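Long-range contacts in histidine phosphotransferase (Caulobacter crescentus, PDB 2OOC), which probably relays phosphoryl groups between response regulators in a phosphorelay that controls stalk biogenesis, as a histidine phosphotransfer protein: residues V11-L16 with L96-A101; P43-T48 with G87-L92. All coordinates share one frame; numbering follows the deposited sequence.

Contact 1 (V11-L16 with L96-A101); sequences VDFAYL and LLDIAA
The Phe13 ring points its rim at the backbone of helix 85-111. Asp98 C and Ile99 N lie at the ring edge, in its plane, and Phe13 CZ comes within 3.5 Å of Asp98 O. One face of the ring carries Val11 CG1, 3.7 Å above the plane and offset toward the rim. CB of Asp98 sits 4.1 Å from Phe13 CZ. Asp98 is modelled in two conformers, and its carboxylate is described here in one of them. In that conformer its plane is turned 24° from the ring, and OD2 takes one direct bond across the contact, from Val11 N at 3.1 Å. The N-H...O angle is 157°, and the donor comes from above the carboxylate plane. In the same conformer a water donates to Asp98 OD2 and to Val11 O, joining the two. Val11 CG2 is anti to the carbonyl carbon and touches two residues of the helix, Asp98 CB at 3.9 Å and Ile99 CG1 at 4.2 Å. An alanine at Phe13 would probably open a gap beside the Asp98-Ile99 backbone and leave Val11 CG1 without the ring face it packs on. Asp12 caps helix 13-19 through weak bonds from Ala14 N and Tyr15 N to its OD1. The contact thus fastens the start of this short first helix to the long last helix of an all-helical fold. Phe13 also stacks on Tyr102, further along helix 85-111. Ile99 continues inward to Phe34 and Arg35 of helix 24-41, and Val11 touches Ala68 in the loop between helices 52-66 and 69-79.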
loop_
_atom_site.group_PDB
_atom_site.type_symbol
_atom_site.label_atom_id
_atom_site.label_comp_id
_atom_site.label_asym_id
_atom_site.label_seq_id
_atom_site.Cartn_x
_atom_site.Cartn_y
_atom_site.Cartn_z
ATOM N N VAL A 11 -7.867 -0.170 1.854
ATOM C CA VAL A 11 -7.694 -0.057 0.398
ATOM C C VAL A 11 -9.033 0.005 -0.306
ATOM O O VAL A 11 -9.904 -0.794 -0.043
ATOM C CB VAL A 11 -6.864 -1.198 -0.124
ATOM C CG1 VAL A 11 -6.606 -1.112 -1.608
ATOM C CG2 VAL A 11 -5.514 -1.216 0.580
ATOM N N ASP A 12 -9.164 0.981 -1.210
ATOM C CA ASP A 12 -10.360 1.127 -2.003
ATOM C C ASP A 12 -10.248 0.238 -3.193
ATOM O O ASP A 12 -9.656 0.649 -4.227
ATOM C CB ASP A 12 -10.472 2.602 -2.463
ATOM C CG ASP A 12 -11.815 2.916 -3.007
ATOM O OD1 ASP A 12 -12.446 1.974 -3.553
ATOM O OD2 ASP A 12 -12.205 4.107 -2.900
ATOM N N PHE A 13 -10.747 -0.998 -3.116
ATOM C CA PHE A 13 -10.498 -1.926 -4.188
ATOM C C PHE A 13 -11.296 -1.573 -5.446
ATOM O O PHE A 13 -10.955 -1.970 -6.565
ATOM C CB PHE A 13 -10.711 -3.402 -3.741
ATOM C CG PHE A 13 -9.619 -3.903 -2.854
ATOM C CD1 PHE A 13 -8.360 -4.148 -3.352
ATOM C CD2 PHE A 13 -9.841 -4.081 -1.541
ATOM C CE1 PHE A 13 -7.323 -4.612 -2.488
ATOM C CE2 PHE A 13 -8.821 -4.520 -0.720
ATOM C CZ PHE A 13 -7.591 -4.778 -1.174
ATOM N N ALA A 14 -12.359 -0.765 -5.270
ATOM C CA ALA A 14 -13.088 -0.273 -6.449
ATOM C C ALA A 14 -12.170 0.587 -7.333
ATOM O O ALA A 14 -12.200 0.526 -8.579
ATOM C CB ALA A 14 -14.274 0.510 -6.002
ATOM N N TYR A 15 -11.342 1.408 -6.694
ATOM C CA TYR A 15 -10.370 2.246 -7.408
ATOM C C TYR A 15 -9.403 1.404 -8.207
ATOM O O TYR A 15 -9.193 1.586 -9.404
ATOM C CB TYR A 15 -9.643 3.176 -6.424
ATOM C CG TYR A 15 -8.652 4.092 -7.089
ATOM C CD1 TYR A 15 -7.367 3.640 -7.385
ATOM C CD2 TYR A 15 -8.996 5.387 -7.466
ATOM C CE1 TYR A 15 -6.474 4.442 -8.056
ATOM C CE2 TYR A 15 -8.097 6.208 -8.128
ATOM C CZ TYR A 15 -6.834 5.706 -8.404
ATOM O OH TYR A 15 -5.982 6.580 -9.017
ATOM N N LEU A 16 -8.868 0.385 -7.532
ATOM C CA LEU A 16 -7.918 -0.487 -8.216
ATOM C C LEU A 16 -8.565 -1.285 -9.362
ATOM O O LEU A 16 -8.032 -1.384 -10.468
ATOM C CB LEU A 16 -7.293 -1.440 -7.208
ATOM C CG LEU A 16 -6.163 -2.249 -7.855
ATOM C CD1 LEU A 16 -5.171 -1.376 -8.655
ATOM C CD2 LEU A 16 -5.502 -3.012 -6.736
ATOM N N LEU A 96 -1.391 -3.622 3.677
ATOM C CA LEU A 96 -0.902 -4.936 3.320
ATOM C C LEU A 96 -1.891 -6.061 3.747
ATOM O O LEU A 96 -2.055 -7.059 3.077
ATOM C CB LEU A 96 0.503 -5.157 3.857
ATOM C CG LEU A 96 1.542 -4.340 3.099
ATOM C CD1 LEU A 96 2.827 -4.419 3.896
ATOM C CD2 LEU A 96 1.832 -4.786 1.650
ATOM N N LEU A 97 -2.526 -5.849 4.905
ATOM C CA LEU A 97 -3.514 -6.779 5.453
ATOM C C LEU A 97 -4.638 -6.970 4.469
ATOM O O LEU A 97 -5.029 -8.078 4.130
ATOM C CB LEU A 97 -4.031 -6.174 6.763
ATOM C CG LEU A 97 -5.172 -6.965 7.356
ATOM C CD1 LEU A 97 -4.627 -8.249 8.044
ATOM C CD2 LEU A 97 -5.807 -6.085 8.426
ATOM N N ASP A 98 -5.098 -5.821 3.968
ATOM C CA ASP A 98 -6.200 -5.763 3.001
ATOM C C ASP A 98 -5.823 -6.413 1.668
ATOM O O ASP A 98 -6.552 -7.207 1.130
ATOM C CB ASP A 98 -6.569 -4.283 2.736
ATOM C CG ASP A 98 -7.686 -3.783 3.589
ATOM O OD1 ASP A 98 -7.744 -4.242 4.750
ATOM O OD2 ASP A 98 -8.468 -2.932 3.068
ATOM N N ILE A 99 -4.660 -6.049 1.181
ATOM C CA ILE A 99 -4.181 -6.542 -0.109
ATOM C C ILE A 99 -3.972 -8.035 -0.080
ATOM O O ILE A 99 -4.397 -8.754 -1.005
ATOM C CB ILE A 99 -2.896 -5.804 -0.498
ATOM C CG1 ILE A 99 -3.278 -4.382 -0.924
ATOM C CG2 ILE A 99 -2.130 -6.553 -1.604
ATOM C CD1 ILE A 99 -2.055 -3.480 -1.008
ATOM N N ALA A 100 -3.354 -8.545 0.990
ATOM C CA ALA A 100 -3.139 -9.977 1.108
ATOM C C ALA A 100 -4.453 -10.755 1.171
ATOM O O ALA A 100 -4.669 -11.825 0.593
ATOM C CB ALA A 100 -2.251 -10.319 2.313
ATOM N N ALA A 101 -5.413 -10.198 1.893
ATOM C CA ALA A 101 -6.719 -10.804 2.035
ATOM C C ALA A 101 -7.533 -10.830 0.733
ATOM O O ALA A 101 -8.273 -11.770 0.450
ATOM C CB ALA A 101 -7.527 -10.100 3.171
HETATM O O HOH W 1 -10.769 -2.541 1.869
#

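Contact 2 (P43-T48 with G87-L92); sequences PMLDPT and GVRTAL
Near one end of the helical bundle of this Hpt fold, the loop joining helix 24-41 to helix 52-66 rests on helix 85-111. Leu45, at the centre of an inverse gamma turn, carries the contact. Its side chain meets Val88 and Leu92, one helical turn apart, and crosses each at about a right angle. Leu45 CD1 touches Leu92 CD2 at 4.0 Å, while Leu45 CD2 lies 4.1 Å from Val88 CG1. Around this apolar patch, Leu45 also touches Ala55 and Val56 of helix 52-66, and Val88 packs on Cys75 and Cys78 of helix 69-79. Leu45 thus sits between helix 52-66 and helix 85-111, while Val88 carries the packing on to helix 69-79. Arg89 adds the polar grip. Its aliphatic part runs beside Leu45, with Arg89 CG 3.8 Å from Leu45 CB. The chain then bends at chi3 (-58°), and the guanidinium reaches the loop backbone. A glycerol, probably from the crystallisation liquor, makes a weak hydrogen bond with Arg89 NH1. Past Leu45, Asp46 forms an Asx turn: its OD1 accepts from Thr48 N at 2.9 Å and from Thr48 OG1, both on the same face of the carboxylate. Across the contact, Arg89 NH1 donates to Leu45 O at 2.8 Å, with an N-H...O angle of 149° and the oxygen tilted 16° out of the guanidinium plane.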
loop_
_atom_site.group_PDB
_atom_site.type_symbol
_atom_site.label_atom_id
_atom_site.label_comp_id
_atom_site.label_asym_id
_atom_site.label_seq_id
_atom_site.Cartn_x
_atom_site.Cartn_y
_atom_site.Cartn_z
ATOM N N PRO A 43 11.408 -1.538 5.306
ATOM C CA PRO A 43 12.518 -1.578 6.255
ATOM C C PRO A 43 13.177 -0.219 6.529
ATOM O O PRO A 43 13.793 -0.051 7.582
ATOM C CB PRO A 43 13.505 -2.554 5.623
ATOM C CG PRO A 43 12.740 -3.328 4.681
ATOM C CD PRO A 43 11.634 -2.452 4.174
HETATM N N MSE A 44 12.960 0.743 5.638
HETATM C CA MSE A 44 13.561 2.074 5.780
HETATM C C MSE A 44 12.729 3.037 6.572
HETATM O O MSE A 44 13.165 4.169 6.826
HETATM C CB MSE A 44 13.798 2.694 4.438
HETATM C CG MSE A 44 14.535 1.759 3.537
HETATM SE SE MSE A 44 14.845 2.665 1.936
HETATM C CE MSE A 44 15.402 1.220 0.845
ATOM N N LEU A 45 11.533 2.609 7.006
ATOM C CA LEU A 45 10.613 3.450 7.756
ATOM C C LEU A 45 10.994 3.474 9.220
ATOM O O LEU A 45 10.271 2.973 10.130
ATOM C CB LEU A 45 9.168 2.982 7.574
ATOM C CG LEU A 45 8.682 3.069 6.129
ATOM C CD1 LEU A 45 7.376 2.370 5.962
ATOM C CD2 LEU A 45 8.534 4.518 5.721
ATOM N N ASP A 46 12.134 4.089 9.481
ATOM C CA ASP A 46 12.778 4.083 10.810
ATOM C C ASP A 46 13.565 5.378 10.843
ATOM O O ASP A 46 14.357 5.624 9.943
ATOM C CB ASP A 46 13.738 2.870 10.837
ATOM C CG ASP A 46 14.609 2.767 12.078
ATOM O OD1 ASP A 46 14.900 3.764 12.744
ATOM O OD2 ASP A 46 15.089 1.641 12.318
ATOM N N PRO A 47 13.408 6.217 11.878
ATOM C CA PRO A 47 14.124 7.503 11.872
ATOM C C PRO A 47 15.659 7.409 11.847
ATOM O O PRO A 47 16.302 8.382 11.467
ATOM C CB PRO A 47 13.605 8.194 13.139
ATOM C CG PRO A 47 13.184 7.090 14.001
ATOM C CD PRO A 47 12.607 6.028 13.105
ATOM N N THR A 48 16.235 6.256 12.202
ATOM C CA THR A 48 17.646 6.072 12.192
ATOM C C THR A 48 18.113 5.468 10.868
ATOM O O THR A 48 19.294 5.242 10.716
ATOM C CB THR A 48 18.136 5.170 13.330
ATOM O OG1 THR A 48 17.664 3.842 13.073
ATOM C CG2 THR A 48 17.572 5.659 14.665
ATOM N N GLY A 87 3.376 5.691 12.680
ATOM C CA GLY A 87 2.063 5.856 12.089
ATOM C C GLY A 87 2.022 5.423 10.617
ATOM O O GLY A 87 1.045 4.847 10.118
ATOM N N VAL A 88 3.097 5.730 9.884
ATOM C CA VAL A 88 3.251 5.217 8.520
ATOM C C VAL A 88 3.315 3.684 8.481
ATOM O O VAL A 88 2.618 3.053 7.699
ATOM C CB VAL A 88 4.470 5.821 7.810
ATOM C CG1 VAL A 88 4.561 5.330 6.368
ATOM C CG2 VAL A 88 4.345 7.377 7.820
ATOM N N ARG A 89 4.120 3.100 9.370
ATOM C CA ARG A 89 4.234 1.664 9.439
ATOM C C ARG A 89 2.913 0.969 9.713
ATOM O O ARG A 89 2.591 -0.036 9.085
ATOM C CB ARG A 89 5.293 1.236 10.465
ATOM C CG ARG A 89 6.681 1.627 10.084
ATOM C CD ARG A 89 7.713 0.807 10.787
ATOM N NE ARG A 89 7.545 0.934 12.243
ATOM C CZ ARG A 89 8.035 1.901 12.996
ATOM N NH1 ARG A 89 8.792 2.851 12.481
ATOM N NH2 ARG A 89 7.795 1.935 14.318
ATOM N N THR A 90 2.134 1.517 10.652
ATOM C CA THR A 90 0.871 0.851 10.991
ATOM C C THR A 90 -0.201 1.051 9.920
ATOM O O THR A 90 -0.967 0.135 9.676
ATOM C CB THR A 90 0.409 1.235 12.358
ATOM O OG1 THR A 90 0.139 2.617 12.431
ATOM C CG2 THR A 90 1.402 0.871 13.466
ATOM N N ALA A 91 -0.168 2.193 9.210
ATOM C CA ALA A 91 -1.014 2.408 8.018
ATOM C C ALA A 91 -0.642 1.445 6.887
ATOM O O ALA A 91 -1.502 0.895 6.222
ATOM C CB ALA A 91 -0.943 3.872 7.521
ATOM N N LEU A 92 0.671 1.189 6.737
ATOM C CA LEU A 92 1.184 0.270 5.736
ATOM C C LEU A 92 0.758 -1.173 6.085
ATOM O O LEU A 92 0.264 -1.917 5.241
ATOM C CB LEU A 92 2.687 0.384 5.613
ATOM C CG LEU A 92 3.317 -0.543 4.557
ATOM C CD1 LEU A 92 2.649 -0.457 3.119
ATOM C CD2 LEU A 92 4.859 -0.304 4.431
#

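From the N terminus, the chain enters contact 1 at 11-16, where helix 13-19 begins. It then runs along helix 24-41 and reaches the first half of contact 2 in the loop at 43-48. Helices 52-66 and 69-79 follow before helix 85-111 starts. That last helix closes the smaller loop first, at 87-92, and the larger one at 96-101. The two closures nest and do not cross. Their centres are 19 Å apart, on opposite sides of the centre of the chain. Helix 85-111 is common to both. It holds the N-terminal segment at one place and the loop after helix 24-41 at another.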